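Local coordinates for virulence protein vsdE (Salmonella enterica, PDB 5LQ6) that acts as a cysteine hydrolase effector of Salmonella that suppresses host immune responses and contributes to bacterial virulence, at residues S147-A152 with R164-A169; Y124-I129 with F209-Y214; E153-P158 with S186-N191. The protein carries 4 engineered substitutions. All blocks are in the same frame, centred on the assembly; numbering follows the deposited sequence.

Overall arrangement
The three contacts are built on or beside the antiparallel sheet of this papain-like (clan CA) fold. Interaction 1 is its central hairpin. Interaction 2 adds a loop to the edge strand 209-212, and its centre lies about 8 Å from that of interaction 1. The two share backbone bonds; I149 N lies 2.8 Å from R212 O. Interaction 3 joins strand 147-157 to the loop after strand 180-184, centre about 11 Å from interaction 1, and borders the probable active site. There H165, with C76 and D185, fits a Cys-His-Asp triad, and H165 CE1 lies 3.4 Å from W187 CE3. Interactions 2 and 3 do not touch; their centres are about 17 Å apart.

Interaction 1 of 3, residues S147-A152 with R164-A169; sequences SFIISA and RHDFNA
S147 starts the antiparallel hairpin of strands 147-157 and 163-172. Its OG is hydrogen-bonded to a water, which donates to F148 O and accepts from N168 ND2, so the water clips the strands together. N168 ND2 is also bonded to S80 O. F148 and A169 form a hydrogen-bonded pair: F148 N reaches A169 O at 2.9 Å, nearly along the C=O axis. I149 faces N168 in a non-hydrogen-bonded pair, and its CG2 packs 3.4 Å from F167 O. I150 carries most of the apolar contact. Its N donates to F167 O at 2.8 Å, and F167 N returns a bond to I150 O. The F167 side chain takes the crowded position between backbone N and carbonyl carbon (chi1 54°). This lays its ring face under I150 CB in a CH-pi contact, 3.9 Å to the ring centroid, while I150 CG2 touches CZ. S151 OG donates to D166 OD1 at 2.7 Å, from above the carboxylate plane. R164 NH2 forms a salt bridge to the same OD1, with weak hydrogen-bond geometry. D166 OD2 pairs with R212, and the two arginines would favour a charged carboxylate. A152 and H165 form the last hydrogen-bonded pair here: A152 N donates to H165 O at 2.8 Å and H165 N to A152 O. A152 CB meets the F167 ring edge. H165 NE2 bonds D185 OD2, consistent with the His-Asp pair of a Cys-His-Asp triad. S147 and I149 pack on helix 76-89. F148, I150 and A169 pack on helix 129-143, while strand 209-212 flanks strand 147-157.

Interaction 2 of 3, residues Y124-I129 with F209-Y214; sequences YSLNSI and FYVRAY. Engineered in segment 124-129: S125 (natural residue Cys).
A single antiparallel bridge joins the loop leading into helix 129-143 to edge strand 209-212 of the central sheet. L126 and F209 form the hydrogen-bonded pair. L126 N donates to F209 O at 2.8 Å, almost straight at 168°. F209 N returns a bond to L126 O at 2.9 Å, more bent at 144°. Both donors lie in the plane of the carbonyl they meet. The F209 ring carries most of the side-chain contact. Its CG is anti to the carbonyl carbon (chi1 -63°), which swings the ring under the start of the helix. One ring face takes the backbone S128 C and I129 N, both offset toward the rim. L126 O sits at the ring edge, in plane. I129 CD1 adds an apolar contact 4.0 Å from F209 CE2. On the sheet face of V211, L126 CD1 crosses V211 CG2 obliquely at 3.8 Å. The phenol end of Y210 meets S125, an engineered residue that is Cys in the natural sequence. S125 CB lies 3.6 Å from Y210 OH, and that hydroxyl is hydrogen-bonded to E208. S128 is the N-cap of helix 129-143, and its OG also bonds E131. Helix 129-143 contributes V132, which touches L126, F209 and V211. F203 meets the F209 ring edge-to-face. Two backbone bonds fix the register at one point, and the other contacts are van der Waals, between apolar side chains, backbone and aromatic rings. The chemistry implies a chain segment pinned to the sheet edge by its backbone, with the buried F209 ring wedged against the first turn of the helix.

Interaction 3 of 3, residues E153-P158 with S186-N191; sequences ENYIAP and SWKTSN
The chain turns a corner at E153 and N154, where strand 147-157 is broken, and a type I beta turn runs from K188 to N191. This contact lies beside the probable active site of the papain-like fold, and its two backbones stay well apart, with A157 CA 9.4 Å from K188 CA. Side chains and a water span the interval. Y155 has CG anti to the backbone N (chi1 177°), which carries its phenol across to the other segment. The indole of W187, also anti (chi1 176°), presents the far rim of its six-membered ring. Y155 OH lies at that ring's edge, 3.8 Å from W187 CZ3. P158 CD meets the same edge tip to tip, 4.0 Å from W187 CH2. Both aromatic rings also flank H165, Y155 stacked on it and W187 edge-to-face with it. W187 also touches C76. The K188 chain bends at chi2 (78°) and is otherwise extended, so its CD packs 3.7 Å from Y155 OH. A bound sodium ion lies about 4 Å from the nearest atom of the K188 side chain. One water accepts from K188 NZ at 2.9 Å, donates to I156 O at 3.1 Å and bonds Y155 OH at 2.8 Å.

Interaction 1 of 3, residues S147-A152 with R164-A169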
loop_
_atom_site.group_PDB
_atom_site.type_symbol
_atom_site.label_atom_id
_atom_site.label_comp_id
_atom_site.label_asym_id
_atom_site.label_seq_id
_atom_site.Cartn_x
_atom_site.Cartn_y
_atom_site.Cartn_z
ATOM N N SER A 147 -6.256 7.305 2.516
ATOM C CA SER A 147 -5.193 6.474 1.993
ATOM C C SER A 147 -5.032 5.173 2.749
ATOM O O SER A 147 -4.986 5.168 4.003
ATOM C CB SER A 147 -3.895 7.262 2.037
ATOM O OG SER A 147 -2.802 6.459 1.564
ATOM N N PHE A 148 -4.973 4.057 2.028
ATOM C CA PHE A 148 -5.029 2.739 2.622
ATOM C C PHE A 148 -4.119 1.763 1.902
ATOM O O PHE A 148 -3.835 1.934 0.720
ATOM C CB PHE A 148 -6.452 2.181 2.602
ATOM C CG PHE A 148 -7.491 3.095 3.216
ATOM C CD1 PHE A 148 -8.059 4.108 2.458
ATOM C CD2 PHE A 148 -7.765 2.984 4.571
ATOM C CE1 PHE A 148 -8.959 4.981 3.042
ATOM C CE2 PHE A 148 -8.691 3.872 5.144
ATOM C CZ PHE A 148 -9.239 4.849 4.345
ATOM N N ILE A 149 -3.695 0.729 2.617
ATOM C CA ILE A 149 -3.023 -0.422 2.025
ATOM C C ILE A 149 -4.032 -1.575 2.022
ATOM O O ILE A 149 -4.674 -1.826 3.056
ATOM C CB ILE A 149 -1.739 -0.867 2.740
ATOM C CG1 ILE A 149 -0.746 0.293 2.855
ATOM C CG2 ILE A 149 -1.092 -2.041 2.039
ATOM C CD1 ILE A 149 0.472 -0.011 3.757
ATOM N N ILE A 150 -4.145 -2.255 0.888
ATOM C CA ILE A 150 -5.066 -3.384 0.768
ATOM C C ILE A 150 -4.261 -4.644 0.725
ATOM O O ILE A 150 -3.258 -4.723 -0.021
ATOM C CB ILE A 150 -5.918 -3.296 -0.492
ATOM C CG1 ILE A 150 -6.436 -1.879 -0.731
ATOM C CG2 ILE A 150 -7.024 -4.344 -0.489
ATOM C CD1 ILE A 150 -7.322 -1.357 0.317
ATOM N N SER A 151 -4.638 -5.669 1.468
ATOM C CA SER A 151 -4.020 -6.995 1.406
ATOM C C SER A 151 -5.076 -7.978 0.935
ATOM O O SER A 151 -6.160 -8.076 1.546
ATOM C CB SER A 151 -3.501 -7.404 2.787
ATOM O OG SER A 151 -2.488 -6.576 3.236
ATOM N N ALA A 152 -4.794 -8.660 -0.166
ATOM C CA ALA A 152 -5.695 -9.649 -0.741
ATOM C C ALA A 152 -5.086 -11.021 -0.576
ATOM O O ALA A 152 -3.895 -11.240 -0.764
ATOM C CB ALA A 152 -5.940 -9.350 -2.164
ATOM N N ARG A 164 -0.991 -14.082 -2.105
ATOM C CA ARG A 164 -1.124 -12.886 -1.289
ATOM C C ARG A 164 -0.576 -11.725 -2.089
ATOM O O ARG A 164 0.503 -11.817 -2.683
ATOM C CB ARG A 164 -0.304 -13.027 -0.019
ATOM C CG ARG A 164 -0.018 -11.689 0.682
ATOM C CD ARG A 164 -0.954 -11.322 1.774
ATOM N NE ARG A 164 -0.636 -9.976 2.289
ATOM C CZ ARG A 164 0.398 -9.661 3.075
ATOM N NH1 ARG A 164 1.335 -10.555 3.403
ATOM N NH2 ARG A 164 0.499 -8.437 3.552
ATOM N N HIS A 165 -1.295 -10.614 -2.076
ATOM C CA HIS A 165 -0.851 -9.436 -2.791
ATOM C C HIS A 165 -1.288 -8.205 -2.041
ATOM O O HIS A 165 -2.467 -8.086 -1.701
ATOM C CB HIS A 165 -1.438 -9.436 -4.170
ATOM C CG HIS A 165 -0.950 -8.341 -5.055
ATOM N ND1 HIS A 165 0.376 -8.080 -5.277
ATOM C CD2 HIS A 165 -1.632 -7.448 -5.816
ATOM C CE1 HIS A 165 0.490 -7.093 -6.155
ATOM N NE2 HIS A 165 -0.707 -6.690 -6.483
ATOM N N ASP A 166 -0.364 -7.268 -1.844
ATOM C CA ASP A 166 -0.675 -5.953 -1.308
ATOM C C ASP A 166 -0.657 -4.908 -2.410
ATOM O O ASP A 166 0.094 -4.998 -3.350
ATOM C CB ASP A 166 0.327 -5.506 -0.237
ATOM C CG ASP A 166 0.082 -6.095 1.146
ATOM O OD1 ASP A 166 -0.677 -7.069 1.261
ATOM O OD2 ASP A 166 0.667 -5.564 2.109
ATOM N N PHE A 167 -1.540 -3.921 -2.260
ATOM C CA PHE A 167 -1.643 -2.782 -3.150
ATOM C C PHE A 167 -2.250 -1.618 -2.362
ATOM O O PHE A 167 -2.345 -1.692 -1.141
ATOM C CB PHE A 167 -2.366 -3.125 -4.452
ATOM C CG PHE A 167 -3.733 -3.747 -4.267
ATOM C CD1 PHE A 167 -3.843 -5.069 -3.936
ATOM C CD2 PHE A 167 -4.893 -2.988 -4.385
ATOM C CE1 PHE A 167 -5.085 -5.660 -3.781
ATOM C CE2 PHE A 167 -6.134 -3.576 -4.215
ATOM C CZ PHE A 167 -6.222 -4.895 -3.890
ATOM N N ASN A 168 -2.598 -0.552 -3.020
ATOM C CA ASN A 168 -2.996 0.687 -2.355
ATOM C C ASN A 168 -4.331 1.201 -2.838
ATOM O O ASN A 168 -4.832 0.820 -3.891
ATOM C CB ASN A 168 -1.936 1.792 -2.531
ATOM C CG ASN A 168 -0.579 1.405 -1.972
ATOM O OD1 ASN A 168 0.128 0.575 -2.532
ATOM N ND2 ASN A 168 -0.233 2.011 -0.848
ATOM N N ALA A 169 -4.962 2.052 -2.043
ATOM C CA ALA A 169 -6.200 2.691 -2.453
ATOM C C ALA A 169 -6.174 4.117 -1.863
ATOM O O ALA A 169 -5.839 4.305 -0.682
ATOM C CB ALA A 169 -7.400 1.936 -1.972
HETATM O O HOH W 1 -2.049 4.096 0.421
#

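Interaction 2 of 3, residues Y124-I129 with F209-Y214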
loop_
_atom_site.group_PDB
_atom_site.type_symbol
_atom_site.label_atom_id
_atom_site.label_comp_id
_atom_site.label_asym_id
_atom_site.label_seq_id
_atom_site.Cartn_x
_atom_site.Cartn_y
_atom_site.Cartn_z
ATOM N N TYR A 124 -11.375 -5.752 9.836
ATOM C CA TYR A 124 -11.868 -7.118 9.747
ATOM C C TYR A 124 -11.767 -7.574 8.279
ATOM O O TYR A 124 -11.627 -6.741 7.378
ATOM C CB TYR A 124 -13.330 -7.187 10.173
ATOM C CG TYR A 124 -13.609 -6.848 11.600
ATOM C CD1 TYR A 124 -12.923 -7.498 12.636
ATOM C CD2 TYR A 124 -14.610 -5.934 11.928
ATOM C CE1 TYR A 124 -13.213 -7.223 13.970
ATOM C CE2 TYR A 124 -14.904 -5.638 13.253
ATOM C CZ TYR A 124 -14.208 -6.293 14.273
ATOM O OH TYR A 124 -14.520 -5.989 15.588
ATOM N N SER A 125 -11.846 -8.875 8.049
ATOM C CA SER A 125 -11.801 -9.427 6.717
ATOM C C SER A 125 -13.027 -8.951 5.921
ATOM O O SER A 125 -14.156 -8.916 6.446
ATOM C CB SER A 125 -11.745 -10.952 6.790
ATOM O OG SER A 125 -11.716 -11.518 5.503
ATOM N N LEU A 126 -12.798 -8.543 4.684
ATOM C CA LEU A 126 -13.828 -8.144 3.757
ATOM C C LEU A 126 -13.885 -9.161 2.609
ATOM O O LEU A 126 -12.871 -9.784 2.234
ATOM C CB LEU A 126 -13.521 -6.762 3.188
ATOM C CG LEU A 126 -13.530 -5.681 4.262
ATOM C CD1 LEU A 126 -12.894 -4.383 3.794
ATOM C CD2 LEU A 126 -14.930 -5.345 4.756
ATOM N N ASN A 127 -15.061 -9.378 2.005
ATOM C CA ASN A 127 -15.211 -10.481 1.117
ATOM C C ASN A 127 -15.107 -10.174 -0.362
ATOM O O ASN A 127 -15.206 -11.079 -1.201
ATOM C CB ASN A 127 -16.595 -11.100 1.326
ATOM C CG ASN A 127 -16.739 -11.744 2.665
ATOM O OD1 ASN A 127 -15.816 -12.399 3.125
ATOM N ND2 ASN A 127 -17.900 -11.595 3.285
ATOM N N SER A 128 -14.894 -8.908 -0.750
ATOM C CA SER A 128 -14.818 -8.545 -2.138
ATOM C C SER A 128 -14.155 -7.188 -2.267
ATOM O O SER A 128 -14.151 -6.375 -1.342
ATOM C CB SER A 128 -16.227 -8.518 -2.808
ATOM O OG SER A 128 -16.948 -7.455 -2.283
ATOM N N ILE A 129 -13.590 -6.935 -3.438
ATOM C CA ILE A 129 -13.021 -5.614 -3.724
ATOM C C ILE A 129 -14.097 -4.547 -3.735
ATOM O O ILE A 129 -13.883 -3.425 -3.351
ATOM C CB ILE A 129 -12.129 -5.724 -4.990
ATOM C CG1 ILE A 129 -11.173 -4.513 -5.093
ATOM C CG2 ILE A 129 -12.976 -5.842 -6.195
ATOM C CD1 ILE A 129 -10.113 -4.523 -4.056
ATOM N N PHE A 209 -10.033 -9.914 1.924
ATOM C CA PHE A 209 -9.339 -8.668 1.783
ATOM C C PHE A 209 -9.237 -8.012 3.157
ATOM O O PHE A 209 -10.139 -8.107 3.980
ATOM C CB PHE A 209 -10.131 -7.743 0.869
ATOM C CG PHE A 209 -10.280 -8.245 -0.543
ATOM C CD1 PHE A 209 -11.217 -9.198 -0.822
ATOM C CD2 PHE A 209 -9.453 -7.779 -1.558
ATOM C CE1 PHE A 209 -11.391 -9.696 -2.100
ATOM C CE2 PHE A 209 -9.642 -8.273 -2.875
ATOM C CZ PHE A 209 -10.590 -9.247 -3.102
ATOM N N TYR A 210 -8.167 -7.250 3.367
ATOM C CA TYR A 210 -7.980 -6.471 4.583
ATOM C C TYR A 210 -7.471 -5.115 4.217
ATOM O O TYR A 210 -6.776 -4.988 3.244
ATOM C CB TYR A 210 -6.943 -7.110 5.508
ATOM C CG TYR A 210 -7.307 -8.473 5.989
ATOM C CD1 TYR A 210 -7.081 -9.581 5.212
ATOM C CD2 TYR A 210 -7.940 -8.621 7.180
ATOM C CE1 TYR A 210 -7.446 -10.861 5.630
ATOM C CE2 TYR A 210 -8.298 -9.903 7.632
ATOM C CZ TYR A 210 -8.064 -10.989 6.839
ATOM O OH TYR A 210 -8.434 -12.247 7.297
ATOM N N VAL A 211 -7.878 -4.098 4.976
ATOM C CA VAL A 211 -7.468 -2.726 4.769
ATOM C C VAL A 211 -6.703 -2.269 5.991
ATOM O O VAL A 211 -7.120 -2.552 7.106
ATOM C CB VAL A 211 -8.718 -1.846 4.575
ATOM C CG1 VAL A 211 -8.360 -0.410 4.214
ATOM C CG2 VAL A 211 -9.632 -2.455 3.493
ATOM N N ARG A 212 -5.569 -1.603 5.815
ATOM C CA ARG A 212 -4.843 -1.025 6.939
ATOM C C ARG A 212 -4.327 0.363 6.548
ATOM O O ARG A 212 -4.239 0.694 5.366
ATOM C CB ARG A 212 -3.722 -1.918 7.438
ATOM C CG ARG A 212 -2.524 -2.065 6.535
ATOM C CD ARG A 212 -1.635 -3.226 7.055
ATOM N NE ARG A 212 -0.229 -3.126 6.630
ATOM C CZ ARG A 212 0.252 -3.525 5.449
ATOM N NH1 ARG A 212 -0.501 -4.103 4.547
ATOM N NH2 ARG A 212 1.546 -3.378 5.196
ATOM N N ALA A 213 -3.976 1.153 7.538
ATOM C CA ALA A 213 -3.509 2.504 7.311
ATOM C C ALA A 213 -2.722 3.042 8.476
ATOM O O ALA A 213 -3.014 2.679 9.639
ATOM C CB ALA A 213 -4.644 3.409 6.995
ATOM N N TYR A 214 -1.767 3.879 8.170
ATOM C CA TYR A 214 -0.929 4.532 9.165
ATOM C C TYR A 214 -1.662 5.712 9.724
ATOM O O TYR A 214 -2.166 6.511 8.975
ATOM C CB TYR A 214 0.384 5.009 8.492
ATOM C CG TYR A 214 1.336 5.765 9.379
ATOM C CD1 TYR A 214 1.808 5.211 10.561
ATOM C CD2 TYR A 214 1.783 7.022 9.014
ATOM C CE1 TYR A 214 2.715 5.902 11.363
ATOM C CE2 TYR A 214 2.679 7.721 9.811
ATOM C CZ TYR A 214 3.122 7.157 10.988
ATOM O OH TYR A 214 3.999 7.898 11.781
#

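Interaction 3 of 3, residues E153-P158 with S186-N191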
loop_
_atom_site.group_PDB
_atom_site.type_symbol
_atom_site.label_atom_id
_atom_site.label_comp_id
_atom_site.label_asym_id
_atom_site.label_seq_id
_atom_site.Cartn_x
_atom_site.Cartn_y
_atom_site.Cartn_z
ATOM N N GLU A 153 -5.917 -11.991 -0.218
ATOM C CA GLU A 153 -5.417 -13.338 -0.107
ATOM C C GLU A 153 -5.275 -14.141 -1.368
ATOM O O GLU A 153 -4.402 -14.991 -1.454
ATOM C CB GLU A 153 -6.255 -14.102 0.912
ATOM C CG GLU A 153 -5.871 -13.693 2.335
ATOM C CD GLU A 153 -4.752 -14.528 2.937
ATOM O OE1 GLU A 153 -3.794 -14.898 2.198
ATOM O OE2 GLU A 153 -4.850 -14.813 4.156
ATOM N N ASN A 154 -6.136 -13.944 -2.311
ATOM C CA ASN A 154 -6.160 -14.839 -3.493
ATOM C C ASN A 154 -6.129 -14.057 -4.776
ATOM O O ASN A 154 -6.876 -14.275 -5.720
ATOM C CB ASN A 154 -7.397 -15.750 -3.405
ATOM C CG ASN A 154 -7.205 -16.901 -2.396
ATOM O OD1 ASN A 154 -6.202 -17.589 -2.421
ATOM N ND2 ASN A 154 -8.160 -17.082 -1.522
ATOM N N TYR A 155 -5.205 -13.107 -4.808
ATOM C CA TYR A 155 -4.951 -12.335 -6.025
ATOM C C TYR A 155 -4.303 -13.233 -7.096
ATOM O O TYR A 155 -3.368 -13.943 -6.782
ATOM C CB TYR A 155 -3.990 -11.197 -5.685
ATOM C CG TYR A 155 -3.548 -10.312 -6.845
ATOM C CD1 TYR A 155 -4.301 -9.243 -7.266
ATOM C CD2 TYR A 155 -2.342 -10.573 -7.520
ATOM C CE1 TYR A 155 -3.865 -8.429 -8.319
ATOM C CE2 TYR A 155 -1.908 -9.806 -8.575
ATOM C CZ TYR A 155 -2.666 -8.736 -8.975
ATOM O OH TYR A 155 -2.254 -7.941 -10.044
ATOM N N ILE A 156 -4.793 -13.179 -8.338
ATOM C CA ILE A 156 -4.250 -14.034 -9.400
ATOM C C ILE A 156 -3.059 -13.328 -10.038
ATOM O O ILE A 156 -3.229 -12.379 -10.845
ATOM C CB ILE A 156 -5.369 -14.393 -10.383
ATOM C CG1 ILE A 156 -6.531 -15.073 -9.663
ATOM C CG2 ILE A 156 -4.789 -15.204 -11.547
ATOM C CD1 ILE A 156 -7.769 -15.123 -10.508
ATOM N N ALA A 157 -1.845 -13.719 -9.679
ATOM C CA ALA A 157 -0.645 -13.175 -10.243
ATOM C C ALA A 157 -0.270 -14.000 -11.486
ATOM O O ALA A 157 -0.599 -15.219 -11.545
ATOM C CB ALA A 157 0.457 -13.185 -9.241
ATOM N N PRO A 158 0.454 -13.393 -12.407
ATOM C CA PRO A 158 0.852 -14.180 -13.590
ATOM C C PRO A 158 1.676 -15.381 -13.224
ATOM O O PRO A 158 2.530 -15.294 -12.320
ATOM C CB PRO A 158 1.646 -13.175 -14.436
ATOM C CG PRO A 158 1.051 -11.836 -14.016
ATOM C CD PRO A 158 0.875 -11.976 -12.546
ATOM N N SER A 186 1.342 -0.413 -7.640
ATOM C CA SER A 186 2.641 0.008 -8.146
ATOM C C SER A 186 3.471 -1.177 -8.603
ATOM O O SER A 186 4.416 -1.008 -9.404
ATOM C CB SER A 186 3.389 0.830 -7.139
ATOM O OG SER A 186 3.706 0.062 -5.964
ATOM N N TRP A 187 3.133 -2.370 -8.148
ATOM C CA TRP A 187 3.781 -3.617 -8.609
ATOM C C TRP A 187 3.381 -4.009 -10.011
ATOM O O TRP A 187 4.170 -4.604 -10.786
ATOM C CB TRP A 187 3.452 -4.721 -7.606
ATOM C CG TRP A 187 3.923 -6.080 -7.936
ATOM C CD1 TRP A 187 5.123 -6.603 -7.582
ATOM C CD2 TRP A 187 3.235 -7.062 -8.670
ATOM N NE1 TRP A 187 5.225 -7.884 -8.072
ATOM C CE2 TRP A 187 4.061 -8.211 -8.706
ATOM C CE3 TRP A 187 1.972 -7.128 -9.246
ATOM C CZ2 TRP A 187 3.664 -9.389 -9.357
ATOM C CZ3 TRP A 187 1.572 -8.339 -9.899
ATOM C CH2 TRP A 187 2.436 -9.414 -9.958
ATOM N N LYS A 188 2.130 -3.750 -10.378
ATOM C CA LYS A 188 1.551 -4.190 -11.644
ATOM C C LYS A 188 1.842 -3.107 -12.675
ATOM O O LYS A 188 0.987 -2.256 -12.955
ATOM C CB LYS A 188 0.033 -4.446 -11.482
ATOM C CG LYS A 188 -0.682 -5.034 -12.709
ATOM C CD LYS A 188 -0.473 -6.520 -12.930
ATOM C CE LYS A 188 -1.335 -6.984 -14.078
ATOM N NZ LYS A 188 -1.187 -8.435 -14.411
ATOM N N THR A 189 3.052 -3.132 -13.233
ATOM C CA THR A 189 3.519 -2.014 -14.017
ATOM C C THR A 189 2.789 -1.900 -15.356
ATOM O O THR A 189 2.805 -0.825 -15.937
ATOM C CB THR A 189 5.008 -2.084 -14.243
ATOM O OG1 THR A 189 5.274 -3.364 -14.797
ATOM C CG2 THR A 189 5.783 -1.879 -12.946
ATOM N N SER A 190 2.075 -2.928 -15.773
ATOM C CA SER A 190 1.245 -2.842 -16.973
ATOM C C SER A 190 0.016 -1.963 -16.751
ATOM O O SER A 190 -0.588 -1.466 -17.712
ATOM C CB SER A 190 0.790 -4.207 -17.422
ATOM O OG SER A 190 0.040 -4.921 -16.437
ATOM N N ASN A 191 -0.408 -1.745 -15.504
ATOM C CA ASN A 191 -1.618 -0.980 -15.211
ATOM C C ASN A 191 -1.610 -0.557 -13.726
ATOM O O ASN A 191 -2.249 -1.187 -12.904
ATOM C CB ASN A 191 -2.859 -1.788 -15.561
ATOM C CG ASN A 191 -4.154 -1.043 -15.517
ATOM O OD1 ASN A 191 -4.180 0.183 -15.566
ATOM N ND2 ASN A 191 -5.244 -1.745 -15.405
HETATM O O HOH W 2 -1.902 -9.864 -11.985
#